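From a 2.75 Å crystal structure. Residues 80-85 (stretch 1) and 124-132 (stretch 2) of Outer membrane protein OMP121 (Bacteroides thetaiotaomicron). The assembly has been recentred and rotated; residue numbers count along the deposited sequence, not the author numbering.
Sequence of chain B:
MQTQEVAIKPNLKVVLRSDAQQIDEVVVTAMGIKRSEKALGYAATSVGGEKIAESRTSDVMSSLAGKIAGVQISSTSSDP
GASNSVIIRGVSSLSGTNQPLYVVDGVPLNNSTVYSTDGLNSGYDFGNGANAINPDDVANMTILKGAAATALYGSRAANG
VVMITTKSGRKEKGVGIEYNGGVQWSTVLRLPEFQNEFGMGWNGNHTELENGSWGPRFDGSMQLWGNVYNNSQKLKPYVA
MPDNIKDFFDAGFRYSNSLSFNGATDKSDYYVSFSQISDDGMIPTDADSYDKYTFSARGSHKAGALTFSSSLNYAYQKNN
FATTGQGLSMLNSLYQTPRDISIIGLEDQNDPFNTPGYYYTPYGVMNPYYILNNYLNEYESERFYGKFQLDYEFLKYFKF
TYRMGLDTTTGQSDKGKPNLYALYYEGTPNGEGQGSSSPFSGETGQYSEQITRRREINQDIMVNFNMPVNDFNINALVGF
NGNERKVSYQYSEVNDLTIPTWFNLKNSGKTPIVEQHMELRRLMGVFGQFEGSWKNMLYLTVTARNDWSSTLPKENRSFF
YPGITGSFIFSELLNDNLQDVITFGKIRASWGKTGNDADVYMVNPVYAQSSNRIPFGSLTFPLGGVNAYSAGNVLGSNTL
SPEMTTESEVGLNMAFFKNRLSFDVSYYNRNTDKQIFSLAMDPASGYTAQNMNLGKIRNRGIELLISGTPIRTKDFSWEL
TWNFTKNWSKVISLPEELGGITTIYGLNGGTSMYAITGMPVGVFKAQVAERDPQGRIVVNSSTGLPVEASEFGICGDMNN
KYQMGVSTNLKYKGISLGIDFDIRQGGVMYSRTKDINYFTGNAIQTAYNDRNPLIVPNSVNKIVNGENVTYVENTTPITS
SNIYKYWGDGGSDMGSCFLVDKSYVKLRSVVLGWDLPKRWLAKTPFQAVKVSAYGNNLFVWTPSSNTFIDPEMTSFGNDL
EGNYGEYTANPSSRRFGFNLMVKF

Stretch 1 80-85: PGASNS
Stretch 2, residues 124-132: YDFGNGANA

Residues 80-85 run as an irregular loop that straightens into a strand at Asn-84 and Ser-85. Pro-80 is extended (phi/psi -61/142), Gly-81 turns the chain at 79/5, and Ala-82 (-79/174), Ser-83 (-85/169) and Asn-84 (-127/130) are extended again. In the second stretch Asp-125 is extended (-147/128), Phe-126 bends at -116/-1, Gly-127 lies at 126/165 and Asn-128 returns to -126/162. Gly-129, Ala-130 and Asn-131 (-63/-26, -76/-25, -59/-3) then coil into a turn, closed by a 2.9 Å hydrogen bond from Asn-131 N to Asn-128 O. The two chains meet obliquely, their CA atoms coming closest at Ser-83 and Gly-127, which lie 4.1 Å apart, CA to CA. No direct backbone-to-backbone hydrogen bond joins them; side chains do the bridging, and the contact buries 355 Å².

Both glycines suit their backbones. The positive phi of Gly-81 favours a residue without CB. At Gly-127 a CB would jam against the preceding carbonyl and come within 3.0 Å of Gly-81 O; without one, Gly-127 CA packs 3.2 Å from Gly-81 O.

Asp-125 (chi1 t, chi2 -57°) points its CB toward the first stretch and makes OD1 a shared acceptor. Ser-83 OG, on an m rotamer, donates to Asp-125 OD1 at 2.6 Å, and Ser-83 N adds a weak bond to Asp-125 OD1 at 2.9 Å, its angle only 122°. Within its own stretch, Gly-127 N donates to Asp-125 OD1 at 3.3 Å. A carboxylate oxygen, rich in lone pairs, can gather such donors, while the short side chain of Ser-83 fits closely against Gly-127, Ser-83 OG lying 3.0 Å from Gly-127 C.

Asn-128 (chi1 p, chi2 -77°) starts sideways from the backbone, but its end comes nearer: OD1 accepts from Asn-84 N at 2.9 Å with a good angle of 157°, so an amide side chain supplies the carbonyl that a neighbouring strand might otherwise offer. Asn-84 (chi1 m, chi2 -69°) also leaves sideways and reaches across, ND2 donating to Asn-131 OD1 at 2.7 Å. Carboxamides suit this pairing because each carries both a donor and an acceptor. Asn-131 (chi1 m, chi2 23°) points toward the first stretch and also sets ND2 3.0 Å from Ala-82 O. The small methyl of Ala-82 lies sideways, CB 4.2 Å from Asp-125 OD1.

Water 1 donates to Pro-80 O at 2.7 Å and Asp-125 O at 2.8 Å, linking two carbonyls that cannot bond each other.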

ATOM      1  N   PRO B  80     -17.079 -17.736  14.011  1.00 25.78           N
ATOM      2  CA  PRO B  80     -16.936 -17.013  15.267  1.00 23.75           C
ATOM      3  C   PRO B  80     -16.682 -15.539  15.039  1.00 23.58           C
ATOM      4  O   PRO B  80     -16.001 -15.144  14.094  1.00 25.70           O
ATOM      5  CB  PRO B  80     -15.740 -17.702  15.923  1.00 23.92           C
ATOM      6  CG  PRO B  80     -15.779 -19.067  15.401  1.00 23.98           C
ATOM      7  CD  PRO B  80     -16.192 -18.906  13.966  1.00 25.84           C
ATOM      8  N   GLY B  81     -17.273 -14.726  15.899  1.00 23.70           N
ATOM      9  CA  GLY B  81     -17.082 -13.306  15.836  1.00 23.61           C
ATOM     10  C   GLY B  81     -17.885 -12.591  14.790  1.00 23.42           C
ATOM     11  O   GLY B  81     -17.701 -11.387  14.626  1.00 23.35           O
ATOM     12  N   ALA B  82     -18.774 -13.276  14.085  1.00 23.37           N
ATOM     13  CA  ALA B  82     -19.481 -12.674  12.972  1.00 23.21           C
ATOM     14  C   ALA B  82     -20.624 -11.793  13.461  1.00 23.36           C
ATOM     15  O   ALA B  82     -20.919 -11.713  14.651  1.00 23.58           O
ATOM     16  CB  ALA B  82     -19.979 -13.761  12.038  1.00 23.16           C
ATOM     17  N   SER B  83     -21.270 -11.100  12.534  1.00 23.26           N
ATOM     18  CA  SER B  83     -22.243 -10.094  12.923  1.00 23.43           C
ATOM     19  C   SER B  83     -23.617 -10.707  13.178  1.00 24.80           C
ATOM     20  O   SER B  83     -23.877 -11.867  12.874  1.00 23.63           O
ATOM     21  CB  SER B  83     -22.342  -9.024  11.853  1.00 23.29           C
ATOM     22  OG  SER B  83     -21.127  -8.329  11.749  1.00 23.16           O
ATOM     23  N   ASN B  84     -24.499  -9.898  13.757  1.00 23.84           N
ATOM     24  CA  ASN B  84     -25.879 -10.268  14.007  1.00 24.09           C
ATOM     25  C   ASN B  84     -26.801  -9.212  13.429  1.00 24.17           C
ATOM     26  O   ASN B  84     -26.645  -8.021  13.698  1.00 24.21           O
ATOM     27  CB  ASN B  84     -26.161 -10.427  15.498  1.00 24.38           C
ATOM     28  CG  ASN B  84     -25.337 -11.523  16.132  1.00 24.38           C
ATOM     29  OD1 ASN B  84     -25.533 -12.707  15.868  1.00 24.38           O
ATOM     30  ND2 ASN B  84     -24.409 -11.131  16.986  1.00 24.40           N
ATOM     31  N   SER B  85     -27.778  -9.657  12.670  1.00 24.23           N
ATOM     32  CA  SER B  85     -28.763  -8.764  12.097  1.00 24.36           C
ATOM     33  C   SER B  85     -29.964  -8.663  13.021  1.00 24.75           C
ATOM     34  O   SER B  85     -30.330  -9.633  13.681  1.00 33.74           O
ATOM     35  CB  SER B  85     -29.190  -9.269  10.728  1.00 24.27           C
ATOM     36  OG  SER B  85     -30.183  -8.433  10.202  1.00 24.46           O
ATOM     37  N   TYR B 124     -16.124 -12.306   4.193  1.00 36.52           N
ATOM     38  CA  TYR B 124     -15.744 -12.443   5.586  1.00 22.26           C
ATOM     39  C   TYR B 124     -16.586 -11.471   6.392  1.00 22.31           C
ATOM     40  O   TYR B 124     -17.136 -10.514   5.855  1.00 22.28           O
ATOM     41  CB  TYR B 124     -14.250 -12.209   5.779  1.00 22.24           C
ATOM     42  CG  TYR B 124     -13.724 -10.845   5.387  1.00 22.19           C
ATOM     43  CD1 TYR B 124     -14.010  -9.726   6.156  1.00 23.07           C
ATOM     44  CD2 TYR B 124     -12.915 -10.682   4.274  1.00 30.64           C
ATOM     45  CE1 TYR B 124     -13.540  -8.495   5.828  1.00 23.66           C
ATOM     46  CE2 TYR B 124     -12.419  -9.435   3.937  1.00 24.67           C
ATOM     47  CZ  TYR B 124     -12.742  -8.347   4.724  1.00 27.40           C
ATOM     48  OH  TYR B 124     -12.274  -7.095   4.428  1.00 22.19           O
ATOM     49  N   ASP B 125     -16.704 -11.739   7.681  1.00 26.91           N
ATOM     50  CA  ASP B 125     -17.523 -10.909   8.555  1.00 30.64           C
ATOM     51  C   ASP B 125     -16.870 -10.889   9.923  1.00 29.80           C
ATOM     52  O   ASP B 125     -16.555 -11.943  10.470  1.00 31.91           O
ATOM     53  CB  ASP B 125     -18.956 -11.439   8.637  1.00 34.64           C
ATOM     54  CG  ASP B 125     -19.910 -10.430   9.208  1.00 28.71           C
ATOM     55  OD1 ASP B 125     -19.676  -9.966  10.340  1.00 30.21           O
ATOM     56  OD2 ASP B 125     -20.877 -10.080   8.512  1.00 22.74           O
ATOM     57  N   PHE B 126     -16.650  -9.702  10.464  1.00 29.62           N
ATOM     58  CA  PHE B 126     -15.794  -9.558  11.628  1.00 30.50           C
ATOM     59  C   PHE B 126     -16.530  -9.044  12.858  1.00 29.52           C
ATOM     60  O   PHE B 126     -15.904  -8.891  13.909  1.00 28.50           O
ATOM     61  CB  PHE B 126     -14.612  -8.633  11.308  1.00 24.92           C
ATOM     62  CG  PHE B 126     -13.466  -9.309  10.617  1.00 29.82           C
ATOM     63  CD1 PHE B 126     -13.167 -10.621  10.863  1.00 22.70           C
ATOM     64  CD2 PHE B 126     -12.692  -8.618   9.703  1.00 37.16           C
ATOM     65  CE1 PHE B 126     -12.098 -11.239  10.229  1.00 22.66           C
ATOM     66  CE2 PHE B 126     -11.635  -9.215   9.061  1.00 29.12           C
ATOM     67  CZ  PHE B 126     -11.329 -10.542   9.332  1.00 22.57           C
ATOM     68  N   GLY B 127     -17.819  -8.756  12.761  1.00 23.05           N
ATOM     69  CA  GLY B 127     -18.614  -8.436  13.925  1.00 23.28           C
ATOM     70  C   GLY B 127     -19.330  -7.111  13.782  1.00 23.34           C
ATOM     71  O   GLY B 127     -19.044  -6.311  12.902  1.00 23.22           O
ATOM     72  N   ASN B 128     -20.301  -6.904  14.663  1.00 23.57           N
ATOM     73  CA  ASN B 128     -20.984  -5.624  14.734  1.00 23.71           C
ATOM     74  C   ASN B 128     -20.929  -5.068  16.150  1.00 24.00           C
ATOM     75  O   ASN B 128     -20.601  -5.752  17.113  1.00 24.11           O
ATOM     76  CB  ASN B 128     -22.438  -5.684  14.216  1.00 26.05           C
ATOM     77  CG  ASN B 128     -23.382  -6.400  15.140  1.00 24.13           C
ATOM     78  OD1 ASN B 128     -23.394  -7.612  15.211  1.00 24.98           O
ATOM     79  ND2 ASN B 128     -24.229  -5.636  15.816  1.00 27.46           N
ATOM     80  N   GLY B 129     -21.184  -3.774  16.242  1.00 26.69           N
ATOM     81  CA  GLY B 129     -20.795  -3.028  17.417  1.00 24.39           C
ATOM     82  C   GLY B 129     -21.481  -3.482  18.675  1.00 32.10           C
ATOM     83  O   GLY B 129     -20.953  -3.318  19.781  1.00 24.91           O
ATOM     84  N   ALA B 130     -22.662  -4.057  18.535  1.00 35.05           N
ATOM     85  CA  ALA B 130     -23.357  -4.526  19.710  1.00 25.07           C
ATOM     86  C   ALA B 130     -22.765  -5.818  20.228  1.00 25.03           C
ATOM     87  O   ALA B 130     -22.858  -6.084  21.424  1.00 25.33           O
ATOM     88  CB  ALA B 130     -24.843  -4.688  19.418  1.00 25.19           C
ATOM     89  N   ASN B 131     -22.116  -6.600  19.377  1.00 24.72           N
ATOM     90  CA  ASN B 131     -21.518  -7.833  19.852  1.00 24.72           C
ATOM     91  C   ASN B 131     -20.483  -7.626  20.944  1.00 24.90           C
ATOM     92  O   ASN B 131     -19.942  -8.615  21.439  1.00 24.96           O
ATOM     93  CB  ASN B 131     -20.860  -8.557  18.700  1.00 24.37           C
ATOM     94  CG  ASN B 131     -21.810  -9.348  17.926  1.00 24.28           C
ATOM     95  OD1 ASN B 131     -22.991  -9.077  17.941  1.00 30.17           O
ATOM     96  ND2 ASN B 131     -21.315 -10.364  17.245  1.00 29.25           N
ATOM     97  N   ALA B 132     -20.176  -6.385  21.311  1.00 25.02           N
ATOM     98  CA  ALA B 132     -19.110  -6.146  22.264  1.00 25.20           C
ATOM     99  C   ALA B 132     -19.617  -6.144  23.684  1.00 31.33           C
ATOM    100  O   ALA B 132     -18.859  -6.448  24.607  1.00 25.85           O
ATOM    101  CB  ALA B 132     -18.426  -4.815  21.980  1.00 25.16           C
TER
HETATM  102  O   HOH W   1     -15.395 -12.786  12.905  1.00 29.46           O
HETATM  103  O   HOH W   2     -26.954  -7.441  16.865  1.00 22.67           O